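Local coordinates for Nitrate/nitrite binding protein NrtA (Synechocystis sp., PDB 2G29), which binds nitrate as the solute-binding subunit of the NrtABCD ABC transporter, which takes up nitrate and probably also nitrite, at residues L37-L42 and R286-V291; A41-A46 and G211-L216; P215-N220 and F293-D298. All coordinates share one frame; numbering follows the deposited sequence.

Contact 1: L37-L42 and R286-V291; sequences LGFIAL and REWFKV
The ring of F289 lies against the turn that follows strand 36-39, in one of the two alpha/beta domains of this C-clamp-shaped periplasmic binding protein. One face of the ring takes the A41-L42 peptide, part of an inverse gamma turn centred on A41 and displaced from the ring centre, with F289 CE2 3.8 Å from A41 CA. Beside it, F289 CD2 meets the methyl CB of A41 at 3.9 Å. Packing is tight at the tip of the ring, where F289 CZ comes within 3.0 Å of L42 O. F39 CE1 arrives at the edge of the same ring, 4.0 Å from F289 CE2. An alanine here in place of F289 would probably leave the A41-L42 peptide without this cover and loosen the setting of F39. F39 also reaches W288: its CZ touches W288 CE3 at 3.7 Å, at the indole edge, and the two ring planes stand obliquely, 58° apart. What puts F39 there is its first torsion: CG sits in the crowded position between backbone N and carbonyl carbon (chi1 74°). In the next layer, hydrogen bonds tie W288 O to K69 NZ and W288 NE1 to E53 OE1.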
ATOM      1  N   LEU A  37      -1.529  13.887  10.031  1.00 11.55           N
ATOM      2  CA  LEU A  37      -1.574  12.673   9.219  1.00 10.30           C
ATOM      3  C   LEU A  37      -0.370  12.555   8.318  1.00 11.13           C
ATOM      4  O   LEU A  37      -0.109  13.421   7.464  1.00 11.82           O
ATOM      5  CB  LEU A  37      -2.843  12.669   8.386  1.00 11.72           C
ATOM      6  CG  LEU A  37      -4.149  12.855   9.153  1.00 10.86           C
ATOM      7  CD1 LEU A  37      -5.302  12.864   8.156  1.00 12.93           C
ATOM      8  CD2 LEU A  37      -4.303  11.737  10.182  1.00 12.06           C
ATOM      9  N   GLY A  38       0.381  11.475   8.498  1.00 10.05           N
ATOM     10  CA  GLY A  38       1.540  11.323   7.635  1.00  9.75           C
ATOM     11  C   GLY A  38       1.234  10.665   6.303  1.00  9.99           C
ATOM     12  O   GLY A  38       0.196   9.976   6.159  1.00 10.10           O
ATOM     13  N   PHE A  39       2.075  10.949   5.303  1.00  9.93           N
ATOM     14  CA  PHE A  39       1.969  10.229   4.014  1.00  9.33           C
ATOM     15  C   PHE A  39       3.369  10.077   3.437  1.00 11.71           C
ATOM     16  O   PHE A  39       4.274  10.845   3.793  1.00 10.74           O
ATOM     17  CB  PHE A  39       1.085  10.969   2.986  1.00 11.25           C
ATOM     18  CG  PHE A  39       1.727  12.187   2.370  1.00 11.23           C
ATOM     19  CD1 PHE A  39       2.353  12.109   1.121  1.00 12.45           C
ATOM     20  CD2 PHE A  39       1.717  13.419   3.052  1.00 11.75           C
ATOM     21  CE1 PHE A  39       2.953  13.231   0.556  1.00 12.39           C
ATOM     22  CE2 PHE A  39       2.305  14.531   2.507  1.00 12.09           C
ATOM     23  CZ  PHE A  39       2.927  14.452   1.262  1.00 12.96           C
ATOM     24  N   ILE A  40       3.529   9.085   2.572  1.00 10.64           N
ATOM     25  CA  ILE A  40       4.771   8.875   1.850  1.00 10.75           C
ATOM     26  C   ILE A  40       4.419   9.310   0.407  1.00  9.80           C
ATOM     27  O   ILE A  40       3.253   9.129  -0.048  1.00 11.06           O
ATOM     28  CB  ILE A  40       5.212   7.391   1.939  1.00 10.81           C
ATOM     29  CG1 ILE A  40       5.685   7.044   3.364  1.00 14.84           C
ATOM     30  CG2 ILE A  40       6.331   7.109   0.969  1.00 12.03           C
ATOM     31  CD1 ILE A  40       4.746   7.423   4.457  1.00 21.57           C
ATOM     32  N   ALA A  41       5.384   9.901  -0.295  1.00 11.01           N
ATOM     33  CA  ALA A  41       5.145  10.444  -1.648  1.00 10.25           C
ATOM     34  C   ALA A  41       4.885   9.341  -2.652  1.00 10.71           C
ATOM     35  O   ALA A  41       5.813   8.850  -3.317  1.00 11.94           O
ATOM     36  CB  ALA A  41       6.345  11.289  -2.094  1.00 10.25           C
ATOM     37  N   LEU A  42       3.609   8.980  -2.733  1.00  9.80           N
ATOM     38  CA  LEU A  42       3.069   7.915  -3.573  1.00  9.87           C
ATOM     39  C   LEU A  42       1.669   8.304  -4.026  1.00  9.84           C
ATOM     40  O   LEU A  42       0.911   8.874  -3.238  1.00 11.94           O
ATOM     41  CB  LEU A  42       2.958   6.631  -2.750  1.00 10.43           C
ATOM     42  CG  LEU A  42       4.305   6.113  -2.265  1.00 10.43           C
ATOM     43  CD1 LEU A  42       4.094   5.216  -1.057  1.00 11.34           C
ATOM     44  CD2 LEU A  42       5.017   5.386  -3.382  1.00  9.86           C
ATOM     45  N   ARG A 286       5.396  21.169  -6.051  1.00 20.52           N
ATOM     46  CA  ARG A 286       6.476  21.174  -5.080  1.00 23.40           C
ATOM     47  C   ARG A 286       5.903  21.015  -3.678  1.00 23.25           C
ATOM     48  O   ARG A 286       6.577  20.517  -2.790  1.00 22.98           O
ATOM     49  CB  ARG A 286       7.245  22.494  -5.181  1.00 26.52           C
ATOM     50  CG  ARG A 286       8.266  22.689  -4.069  1.00 31.91           C
ATOM     51  CD  ARG A 286       9.372  21.659  -4.153  1.00 34.51           C
ATOM     52  NE  ARG A 286      10.561  22.068  -3.405  1.00 38.69           N
ATOM     53  CZ  ARG A 286      11.775  21.583  -3.640  1.00 39.89           C
ATOM     54  NH1 ARG A 286      11.950  20.681  -4.599  1.00 40.82           N
ATOM     55  NH2 ARG A 286      12.816  21.994  -2.926  1.00 41.89           N
ATOM     56  N   GLU A 287       4.654  21.446  -3.496  1.00 23.49           N
ATOM     57  CA  GLU A 287       3.978  21.358  -2.202  1.00 24.42           C
ATOM     58  C   GLU A 287       3.802  19.894  -1.772  1.00 22.31           C
ATOM     59  O   GLU A 287       3.774  19.580  -0.567  1.00 22.71           O
ATOM     60  CB  GLU A 287       2.598  22.035  -2.296  1.00 25.91           C
ATOM     61  CG  GLU A 287       1.831  22.249  -0.975  1.00 30.96           C
ATOM     62  CD  GLU A 287       2.426  23.357  -0.118  1.00 34.05           C
ATOM     63  OE1 GLU A 287       3.006  24.308  -0.696  1.00 35.34           O
ATOM     64  OE2 GLU A 287       2.296  23.290   1.124  1.00 35.97           O
ATOM     65  N   TRP A 288       3.719  18.998  -2.758  1.00 19.42           N
ATOM     66  CA  TRP A 288       3.490  17.586  -2.490  1.00 18.37           C
ATOM     67  C   TRP A 288       4.597  16.614  -2.936  1.00 18.89           C
ATOM     68  O   TRP A 288       5.531  16.406  -2.180  1.00 21.80           O
ATOM     69  CB  TRP A 288       2.125  17.205  -3.077  1.00 16.62           C
ATOM     70  CG  TRP A 288       1.007  18.055  -2.475  1.00 15.28           C
ATOM     71  CD1 TRP A 288       0.247  18.994  -3.125  1.00 15.73           C
ATOM     72  CD2 TRP A 288       0.593  18.097  -1.101  1.00 15.16           C
ATOM     73  NE1 TRP A 288      -0.613  19.617  -2.240  1.00 16.10           N
ATOM     74  CE2 TRP A 288      -0.417  19.087  -0.995  1.00 16.70           C
ATOM     75  CE3 TRP A 288       0.972  17.390   0.053  1.00 15.45           C
ATOM     76  CZ2 TRP A 288      -1.034  19.399   0.220  1.00 17.35           C
ATOM     77  CZ3 TRP A 288       0.345  17.698   1.269  1.00 17.73           C
ATOM     78  CH2 TRP A 288      -0.649  18.699   1.336  1.00 18.21           C
ATOM     79  N   PHE A 289       4.532  16.031  -4.132  1.00 16.54           N
ATOM     80  CA  PHE A 289       5.575  15.073  -4.528  1.00 16.07           C
ATOM     81  C   PHE A 289       6.798  15.695  -5.180  1.00 16.48           C
ATOM     82  O   PHE A 289       7.880  15.105  -5.124  1.00 16.76           O
ATOM     83  CB  PHE A 289       5.062  14.028  -5.541  1.00 15.08           C
ATOM     84  CG  PHE A 289       3.919  13.171  -5.055  1.00 16.49           C
ATOM     85  CD1 PHE A 289       3.310  12.285  -5.942  1.00 16.82           C
ATOM     86  CD2 PHE A 289       3.436  13.255  -3.751  1.00 16.71           C
ATOM     87  CE1 PHE A 289       2.220  11.483  -5.546  1.00 15.47           C
ATOM     88  CE2 PHE A 289       2.355  12.459  -3.354  1.00 16.27           C
ATOM     89  CZ  PHE A 289       1.759  11.586  -4.256  1.00 17.44           C
ATOM     90  N   LYS A 290       6.614  16.848  -5.832  1.00 16.02           N
ATOM     91  CA  LYS A 290       7.709  17.479  -6.571  1.00 16.86           C
ATOM     92  C   LYS A 290       8.252  16.422  -7.579  1.00 15.74           C
ATOM     93  O   LYS A 290       9.458  16.147  -7.645  1.00 15.96           O
ATOM     94  CB  LYS A 290       8.809  17.933  -5.602  1.00 19.84           C
ATOM     95  CG  LYS A 290       9.874  18.766  -6.253  1.00 23.91           C
ATOM     96  CD  LYS A 290       9.263  19.796  -7.152  1.00 26.68           C
ATOM     97  CE  LYS A 290      10.340  20.582  -7.879  1.00 31.20           C
ATOM     98  NZ  LYS A 290       9.751  21.399  -8.989  1.00 33.07           N
ATOM     99  N   VAL A 291       7.330  15.871  -8.366  1.00 14.92           N
ATOM    100  CA  VAL A 291       7.600  14.825  -9.359  1.00 13.86           C
ATOM    101  C   VAL A 291       6.980  15.264 -10.691  1.00 12.78           C
ATOM    102  O   VAL A 291       5.885  15.792 -10.691  1.00 14.08           O
ATOM    103  CB  VAL A 291       6.921  13.478  -8.894  1.00 12.98           C
ATOM    104  CG1 VAL A 291       6.855  12.471 -10.027  1.00 13.33           C
ATOM    105  CG2 VAL A 291       7.690  12.873  -7.692  1.00 14.27           C
TER

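Contact 2: A41-A46 and G211-L216; sequences ALTDAA and GEPWPL. With NO3 (nitrate ion), chain B.
Two hydrogen bonds and a CA-H...O contact grip the carbonyl O of E212, where the two domains of the periplasmic binding protein fold face each other beside bound nitrate. T43 N donates to E212 O at 2.9 Å from above the carbonyl plane rather than along a lone pair. Water 1 donates to the same E212 O at 2.8 Å and accepts from D44 N, while L42 CA-H adds the weaker contact. A second tie joins the domains: W214 NE1 donates to A41 O at 2.9 Å, in the plane of the indole and almost along the C=O axis (169°). P213 CG lies over the centre of one indole face; P213 follows a cis peptide bond and is the N-cap residue of helix 214-221. L42 CD2 packs at the indole edge, 3.5 Å from W214 CD1. The same leucine turns CD1 to the nitrate, which W73 and K240 also bind; K240 forms a salt bridge with D44. G211 N gives the ion one nearly straight bond, to O2 at 3.1 Å (168°), and a weak one to O1. The ion sits where a side chain of residue G211 would be: a CB built there falls 2.3 Å from nitrate O1.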
ATOM      1  N   ALA A  41       5.384   9.901  -0.295  1.00 11.01           N
ATOM      2  CA  ALA A  41       5.145  10.444  -1.648  1.00 10.25           C
ATOM      3  C   ALA A  41       4.885   9.341  -2.652  1.00 10.71           C
ATOM      4  O   ALA A  41       5.813   8.850  -3.317  1.00 11.94           O
ATOM      5  CB  ALA A  41       6.345  11.289  -2.094  1.00 10.25           C
ATOM      6  N   LEU A  42       3.609   8.980  -2.733  1.00  9.80           N
ATOM      7  CA  LEU A  42       3.069   7.915  -3.573  1.00  9.87           C
ATOM      8  C   LEU A  42       1.669   8.304  -4.026  1.00  9.84           C
ATOM      9  O   LEU A  42       0.911   8.874  -3.238  1.00 11.94           O
ATOM     10  CB  LEU A  42       2.958   6.631  -2.750  1.00 10.43           C
ATOM     11  CG  LEU A  42       4.305   6.113  -2.265  1.00 10.43           C
ATOM     12  CD1 LEU A  42       4.094   5.216  -1.057  1.00 11.34           C
ATOM     13  CD2 LEU A  42       5.017   5.386  -3.382  1.00  9.86           C
ATOM     14  N   THR A  43       1.308   7.939  -5.255  1.00 10.36           N
ATOM     15  CA  THR A  43      -0.004   8.281  -5.777  1.00 11.33           C
ATOM     16  C   THR A  43      -1.127   7.788  -4.882  1.00 11.79           C
ATOM     17  O   THR A  43      -2.160   8.463  -4.774  1.00 12.41           O
ATOM     18  CB  THR A  43      -0.175   7.730  -7.174  1.00 11.65           C
ATOM     19  OG1 THR A  43       0.976   8.093  -7.934  1.00 12.98           O
ATOM     20  CG2 THR A  43      -1.417   8.360  -7.846  1.00 10.49           C
ATOM     21  N   ASP A  44      -0.956   6.646  -4.214  1.00 11.07           N
ATOM     22  CA  ASP A  44      -2.029   6.157  -3.361  1.00 10.66           C
ATOM     23  C   ASP A  44      -2.228   6.930  -2.041  1.00 10.58           C
ATOM     24  O   ASP A  44      -3.102   6.590  -1.238  1.00 11.27           O
ATOM     25  CB  ASP A  44      -1.937   4.639  -3.125  1.00 10.31           C
ATOM     26  CG  ASP A  44      -0.562   4.171  -2.702  1.00 11.64           C
ATOM     27  OD1 ASP A  44       0.142   4.880  -1.984  1.00 10.49           O
ATOM     28  OD2 ASP A  44      -0.240   3.026  -3.075  1.00 11.49           O
ATOM     29  N   ALA A  45      -1.464   8.000  -1.849  1.00 10.42           N
ATOM     30  CA  ALA A  45      -1.678   8.919  -0.730  1.00 10.77           C
ATOM     31  C   ALA A  45      -2.657  10.006  -1.197  1.00 11.23           C
ATOM     32  O   ALA A  45      -3.079  10.830  -0.404  1.00 12.72           O
ATOM     33  CB  ALA A  45      -0.361   9.579  -0.331  1.00 12.41           C
ATOM     34  N   ALA A  46      -3.002   9.990  -2.495  1.00 11.91           N
ATOM     35  CA  ALA A  46      -3.878  11.046  -3.042  1.00 12.55           C
ATOM     36  C   ALA A  46      -5.113  11.391  -2.223  1.00 13.29           C
ATOM     37  O   ALA A  46      -5.396  12.555  -2.019  1.00 14.44           O
ATOM     38  CB  ALA A  46      -4.302  10.731  -4.478  1.00 13.66           C
ATOM     39  N   GLY A 211       5.375   1.594  -4.915  1.00  9.87           N
ATOM     40  CA  GLY A 211       4.160   2.090  -5.565  1.00  9.46           C
ATOM     41  C   GLY A 211       4.383   3.260  -6.514  1.00 10.23           C
ATOM     42  O   GLY A 211       5.471   3.876  -6.569  1.00 10.84           O
ATOM     43  N   GLU A 212       3.348   3.531  -7.330  1.00 10.33           N
ATOM     44  CA  GLU A 212       3.422   4.666  -8.252  1.00 10.57           C
ATOM     45  C   GLU A 212       3.727   5.918  -7.413  1.00  9.62           C
ATOM     46  O   GLU A 212       3.293   6.038  -6.256  1.00 10.09           O
ATOM     47  CB  GLU A 212       2.097   4.844  -8.981  1.00 10.13           C
ATOM     48  CG  GLU A 212       1.651   3.687  -9.898  1.00  8.82           C
ATOM     49  CD  GLU A 212       2.584   3.384 -11.087  1.00  9.48           C
ATOM     50  OE1 GLU A 212       3.562   4.140 -11.342  1.00 11.68           O
ATOM     51  OE2 GLU A 212       2.290   2.392 -11.791  1.00 11.00           O
ATOM     52  N   PRO A 213       4.346   6.928  -8.017  1.00  9.68           N
ATOM     53  CA  PRO A 213       4.781   7.043  -9.419  1.00  9.74           C
ATOM     54  C   PRO A 213       6.152   6.458  -9.753  1.00  9.69           C
ATOM     55  O   PRO A 213       6.614   6.572 -10.890  1.00 11.01           O
ATOM     56  CB  PRO A 213       4.779   8.560  -9.612  1.00 10.57           C
ATOM     57  CG  PRO A 213       5.425   9.032  -8.286  1.00 10.17           C
ATOM     58  CD  PRO A 213       4.660   8.161  -7.251  1.00  9.43           C
ATOM     59  N   TRP A 214       6.786   5.778  -8.804  1.00 10.77           N
ATOM     60  CA  TRP A 214       8.162   5.366  -9.057  1.00  9.57           C
ATOM     61  C   TRP A 214       8.414   4.332 -10.142  1.00 10.89           C
ATOM     62  O   TRP A 214       9.464   4.403 -10.792  1.00 10.50           O
ATOM     63  CB  TRP A 214       8.830   5.065  -7.684  1.00 10.14           C
ATOM     64  CG  TRP A 214       8.554   6.167  -6.672  1.00  9.74           C
ATOM     65  CD1 TRP A 214       7.684   6.092  -5.605  1.00  9.61           C
ATOM     66  CD2 TRP A 214       9.039   7.536  -6.684  1.00 10.25           C
ATOM     67  NE1 TRP A 214       7.604   7.296  -4.962  1.00 10.68           N
ATOM     68  CE2 TRP A 214       8.426   8.197  -5.601  1.00 10.44           C
ATOM     69  CE3 TRP A 214       9.922   8.253  -7.512  1.00 10.63           C
ATOM     70  CZ2 TRP A 214       8.673   9.552  -5.306  1.00 11.51           C
ATOM     71  CZ3 TRP A 214      10.170   9.609  -7.227  1.00 10.30           C
ATOM     72  CH2 TRP A 214       9.547  10.235  -6.131  1.00 11.43           C
ATOM     73  N   PRO A 215       7.464   3.395 -10.388  1.00 10.57           N
ATOM     74  CA  PRO A 215       7.708   2.422 -11.470  1.00 10.58           C
ATOM     75  C   PRO A 215       7.747   3.180 -12.807  1.00 11.27           C
ATOM     76  O   PRO A 215       8.597   2.937 -13.631  1.00 11.10           O
ATOM     77  CB  PRO A 215       6.488   1.503 -11.379  1.00 10.74           C
ATOM     78  CG  PRO A 215       6.194   1.499  -9.856  1.00 10.78           C
ATOM     79  CD  PRO A 215       6.327   2.984  -9.542  1.00 12.03           C
ATOM     80  N   LEU A 216       6.811   4.098 -13.027  1.00 10.39           N
ATOM     81  CA  LEU A 216       6.826   4.815 -14.297  1.00 11.96           C
ATOM     82  C   LEU A 216       8.041   5.728 -14.380  1.00 11.09           C
ATOM     83  O   LEU A 216       8.627   5.873 -15.461  1.00 11.94           O
ATOM     84  CB  LEU A 216       5.533   5.618 -14.487  1.00 11.82           C
ATOM     85  CG  LEU A 216       5.472   6.463 -15.797  1.00 11.09           C
ATOM     86  CD1 LEU A 216       5.772   5.630 -17.039  1.00 11.67           C
ATOM     87  CD2 LEU A 216       4.084   7.055 -15.942  1.00 12.08           C
TER
HETATM   88  N   NO3 B 700       5.221   2.294  -1.688  1.00 13.58           N
HETATM   89  O1  NO3 B 700       4.041   2.269  -2.375  1.00 11.55           O
HETATM   90  O2  NO3 B 700       6.501   2.305  -2.132  1.00 13.12           O
HETATM   91  O3  NO3 B 700       5.107   2.258  -0.174  1.00 12.31           O
HETATM   92  O   HOH W   1       1.200   4.613  -5.115  1.00 11.94           O

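Contact 3: P215-N220 and F293-D298; sequences PLQTVN and FEDIID
This is a hydrogen-bonded helix-to-loop contact with an apolar side, joining helix 214-221 to the loop that runs between helix 276-284 and strand 303-304, on the rim of the domain that carries strand 207-211. It is partly buried, and D295 is its centre. The carboxylate of D295, its CG anti to the carbonyl carbon and beside the backbone N, is gripped by two side-chain amides of the helix, one on each oxygen. N220 ND2 donates to D295 OD1 at 3.1 Å, nearly straight (173°) and within its own amide plane, meeting the anti lone pair of that oxygen. Q217, its CG anti to the backbone N and its chain extended beyond, brings NE2 to D295 OD2 at 3.0 Å (169°), although the position of OD2 is less certain. The amide plane of Q217 is turned 73° from the carboxylate, that of N220 far less, so the two donors approach in different orientations. One turn earlier than N220, L216 sends CD2 to the loop backbone, 3.5 Å from E294 O and equally far from D295 O, and 4.1 Å from D298 CB. R299 also touches this leucine. At the exposed margin, water 2 accepts from N220 ND2 and donates to E294 O and to D298 OD2, 3.0 Å away. Two neutral amide donors on a buried aspartate would tend to stabilise its ionised form, and one donor on each oxygen would probably resist rotation of the carboxylate about the CB-CG bond.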
ATOM      1  N   PRO A 215       7.464   3.395 -10.388  1.00 10.57           N
ATOM      2  CA  PRO A 215       7.708   2.422 -11.470  1.00 10.58           C
ATOM      3  C   PRO A 215       7.747   3.180 -12.807  1.00 11.27           C
ATOM      4  O   PRO A 215       8.597   2.937 -13.631  1.00 11.10           O
ATOM      5  CB  PRO A 215       6.488   1.503 -11.379  1.00 10.74           C
ATOM      6  CG  PRO A 215       6.194   1.499  -9.856  1.00 10.78           C
ATOM      7  CD  PRO A 215       6.327   2.984  -9.542  1.00 12.03           C
ATOM      8  N   LEU A 216       6.811   4.098 -13.027  1.00 10.39           N
ATOM      9  CA  LEU A 216       6.826   4.815 -14.297  1.00 11.96           C
ATOM     10  C   LEU A 216       8.041   5.728 -14.380  1.00 11.09           C
ATOM     11  O   LEU A 216       8.627   5.873 -15.461  1.00 11.94           O
ATOM     12  CB  LEU A 216       5.533   5.618 -14.487  1.00 11.82           C
ATOM     13  CG  LEU A 216       5.472   6.463 -15.797  1.00 11.09           C
ATOM     14  CD1 LEU A 216       5.772   5.630 -17.039  1.00 11.67           C
ATOM     15  CD2 LEU A 216       4.084   7.055 -15.942  1.00 12.08           C
ATOM     16  N   GLN A 217       8.455   6.343 -13.262  1.00 10.72           N
ATOM     17  CA  GLN A 217       9.604   7.209 -13.333  1.00 10.65           C
ATOM     18  C   GLN A 217      10.830   6.382 -13.717  1.00 10.85           C
ATOM     19  O   GLN A 217      11.701   6.839 -14.440  1.00 10.99           O
ATOM     20  CB  GLN A 217       9.833   7.906 -11.998  1.00 13.25           C
ATOM     21  CG  GLN A 217      11.102   8.764 -12.059  1.00 12.10           C
ATOM     22  CD  GLN A 217      11.288   9.639 -10.846  1.00 13.05           C
ATOM     23  OE1 GLN A 217      12.049   9.304  -9.936  1.00 13.11           O
ATOM     24  NE2 GLN A 217      10.573  10.763 -10.816  1.00 12.00           N
ATOM     25  N   THR A 218      10.893   5.150 -13.222  1.00 11.11           N
ATOM     26  CA  THR A 218      12.022   4.269 -13.546  1.00 11.34           C
ATOM     27  C   THR A 218      12.107   4.065 -15.064  1.00 12.48           C
ATOM     28  O   THR A 218      13.211   4.140 -15.653  1.00 10.55           O
ATOM     29  CB  THR A 218      11.820   2.897 -12.878  1.00 12.57           C
ATOM     30  OG1 THR A 218      11.860   3.039 -11.448  1.00 11.67           O
ATOM     31  CG2 THR A 218      12.911   1.940 -13.289  1.00 12.39           C
ATOM     32  N   VAL A 219      10.940   3.792 -15.667  1.00 11.94           N
ATOM     33  CA  VAL A 219      10.846   3.579 -17.113  1.00 13.43           C
ATOM     34  C   VAL A 219      11.194   4.860 -17.871  1.00 12.38           C
ATOM     35  O   VAL A 219      12.034   4.862 -18.794  1.00 13.68           O
ATOM     36  CB  VAL A 219       9.422   3.112 -17.480  1.00 13.28           C
ATOM     37  CG1 VAL A 219       9.211   3.163 -19.010  1.00 14.29           C
ATOM     38  CG2 VAL A 219       9.188   1.677 -16.987  1.00 13.52           C
ATOM     39  N   ASN A 220      10.592   5.968 -17.467  1.00 11.69           N
ATOM     40  CA  ASN A 220      10.847   7.202 -18.179  1.00 11.74           C
ATOM     41  C   ASN A 220      12.277   7.694 -18.076  1.00 13.57           C
ATOM     42  O   ASN A 220      12.766   8.319 -19.022  1.00 14.21           O
ATOM     43  CB  ASN A 220       9.860   8.309 -17.739  1.00 11.59           C
ATOM     44  CG  ASN A 220       8.433   8.076 -18.243  1.00 11.36           C
ATOM     45  OD1 ASN A 220       8.224   7.327 -19.167  1.00 13.27           O
ATOM     46  ND2 ASN A 220       7.452   8.738 -17.625  1.00 12.06           N
ATOM     47  N   PHE A 293       4.768  15.701 -13.814  1.00 11.58           N
ATOM     48  CA  PHE A 293       3.396  15.261 -14.114  1.00 11.67           C
ATOM     49  C   PHE A 293       3.405  13.988 -14.990  1.00 12.25           C
ATOM     50  O   PHE A 293       2.602  13.060 -14.793  1.00 11.73           O
ATOM     51  CB  PHE A 293       2.684  16.420 -14.855  1.00 12.26           C
ATOM     52  CG  PHE A 293       1.262  16.139 -15.242  1.00 11.37           C
ATOM     53  CD1 PHE A 293       0.226  16.289 -14.317  1.00 13.31           C
ATOM     54  CD2 PHE A 293       0.950  15.746 -16.555  1.00 12.18           C
ATOM     55  CE1 PHE A 293      -1.118  16.054 -14.694  1.00 12.37           C
ATOM     56  CE2 PHE A 293      -0.379  15.507 -16.939  1.00 11.46           C
ATOM     57  CZ  PHE A 293      -1.421  15.663 -15.991  1.00 11.56           C
ATOM     58  N   GLU A 294       4.353  13.944 -15.934  1.00 11.63           N
ATOM     59  CA  GLU A 294       4.501  12.818 -16.847  1.00 12.54           C
ATOM     60  C   GLU A 294       4.806  11.464 -16.199  1.00 12.64           C
ATOM     61  O   GLU A 294       4.578  10.426 -16.801  1.00 15.34           O
ATOM     62  CB  GLU A 294       5.592  13.121 -17.885  1.00 12.89           C
ATOM     63  CG  GLU A 294       5.163  14.123 -18.981  1.00 14.00           C
ATOM     64  CD  GLU A 294       5.068  15.553 -18.512  1.00 13.76           C
ATOM     65  OE1 GLU A 294       4.407  16.342 -19.233  1.00 12.97           O
ATOM     66  OE2 GLU A 294       5.645  15.935 -17.463  1.00 13.19           O
ATOM     67  N   ASP A 295       5.338  11.493 -14.993  1.00 10.94           N
ATOM     68  CA  ASP A 295       5.640  10.255 -14.288  1.00 11.19           C
ATOM     69  C   ASP A 295       4.436   9.791 -13.482  1.00 11.64           C
ATOM     70  O   ASP A 295       4.456   8.685 -12.909  1.00 12.24           O
ATOM     71  CB  ASP A 295       6.804  10.450 -13.313  1.00 10.72           C
ATOM     72  CG  ASP A 295       8.113  10.754 -14.017  1.00 12.29           C
ATOM     73  OD1 ASP A 295       8.251  10.436 -15.206  1.00 14.08           O
ATOM     74  OD2 ASP A 295       9.011  11.301 -13.375  1.00 13.89           O
ATOM     75  N   ILE A 296       3.379  10.598 -13.434  1.00 11.47           N
ATOM     76  CA  ILE A 296       2.209  10.256 -12.644  1.00 11.37           C
ATOM     77  C   ILE A 296       0.940   9.986 -13.462  1.00 11.96           C
ATOM     78  O   ILE A 296       0.227   9.005 -13.223  1.00 12.74           O
ATOM     79  CB  ILE A 296       1.846  11.406 -11.654  1.00 11.84           C
ATOM     80  CG1 ILE A 296       3.108  11.975 -10.996  1.00 11.28           C
ATOM     81  CG2 ILE A 296       0.877  10.903 -10.558  1.00 11.95           C
ATOM     82  CD1 ILE A 296       2.795  13.135 -10.039  1.00 13.32           C
ATOM     83  N   ILE A 297       0.662  10.869 -14.425  1.00 11.59           N
ATOM     84  CA  ILE A 297      -0.606  10.783 -15.152  1.00 13.32           C
ATOM     85  C   ILE A 297      -0.935   9.502 -15.887  1.00 12.38           C
ATOM     86  O   ILE A 297      -2.050   8.975 -15.734  1.00 13.31           O
ATOM     87  CB  ILE A 297      -0.740  12.003 -16.113  1.00 13.68           C
ATOM     88  CG1 ILE A 297      -2.159  12.073 -16.710  1.00 13.86           C
ATOM     89  CG2 ILE A 297       0.264  11.891 -17.247  1.00 14.08           C
ATOM     90  CD1 ILE A 297      -3.240  12.284 -15.691  1.00 16.07           C
ATOM     91  N   ASP A 298       0.009   8.962 -16.665  1.00 13.06           N
ATOM     92  CA  ASP A 298      -0.358   7.779 -17.430  1.00 11.96           C
ATOM     93  C   ASP A 298      -0.851   6.607 -16.579  1.00 12.76           C
ATOM     94  O   ASP A 298      -1.863   5.994 -16.908  1.00 12.55           O
ATOM     95  CB  ASP A 298       0.789   7.328 -18.326  1.00 13.32           C
ATOM     96  CG  ASP A 298       0.977   8.250 -19.522  1.00 17.49           C
ATOM     97  OD1 ASP A 298       0.065   9.072 -19.799  1.00 19.84           O
ATOM     98  OD2 ASP A 298       2.028   8.147 -20.191  1.00 18.48           O
TER
HETATM   99  O   HOH W   2       4.640   9.382 -19.216  1.00 20.51           O

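Three chain regions, 37-46, 211-220 and 286-298, build all three contacts. Contacts 1 and 2 start from the same turn after strand 36-39 and share A41 and L42; contacts 2 and 3 share P215 and L216 of helix 214-221. Contact 2 is in the middle, its centre about 9 Å from the centres of both others, which are about 15 Å apart. V291 CG2 packs on W214, and I296 on both T43 and P213. Strands 36-39 and 207-211 belong to different five-stranded sheets, so contact 2 joins the domains at the nitrate site, while the loop after helix 276-284 touches one domain through contact 1 and the other through contact 3, consistent with a bridge beside the ligand.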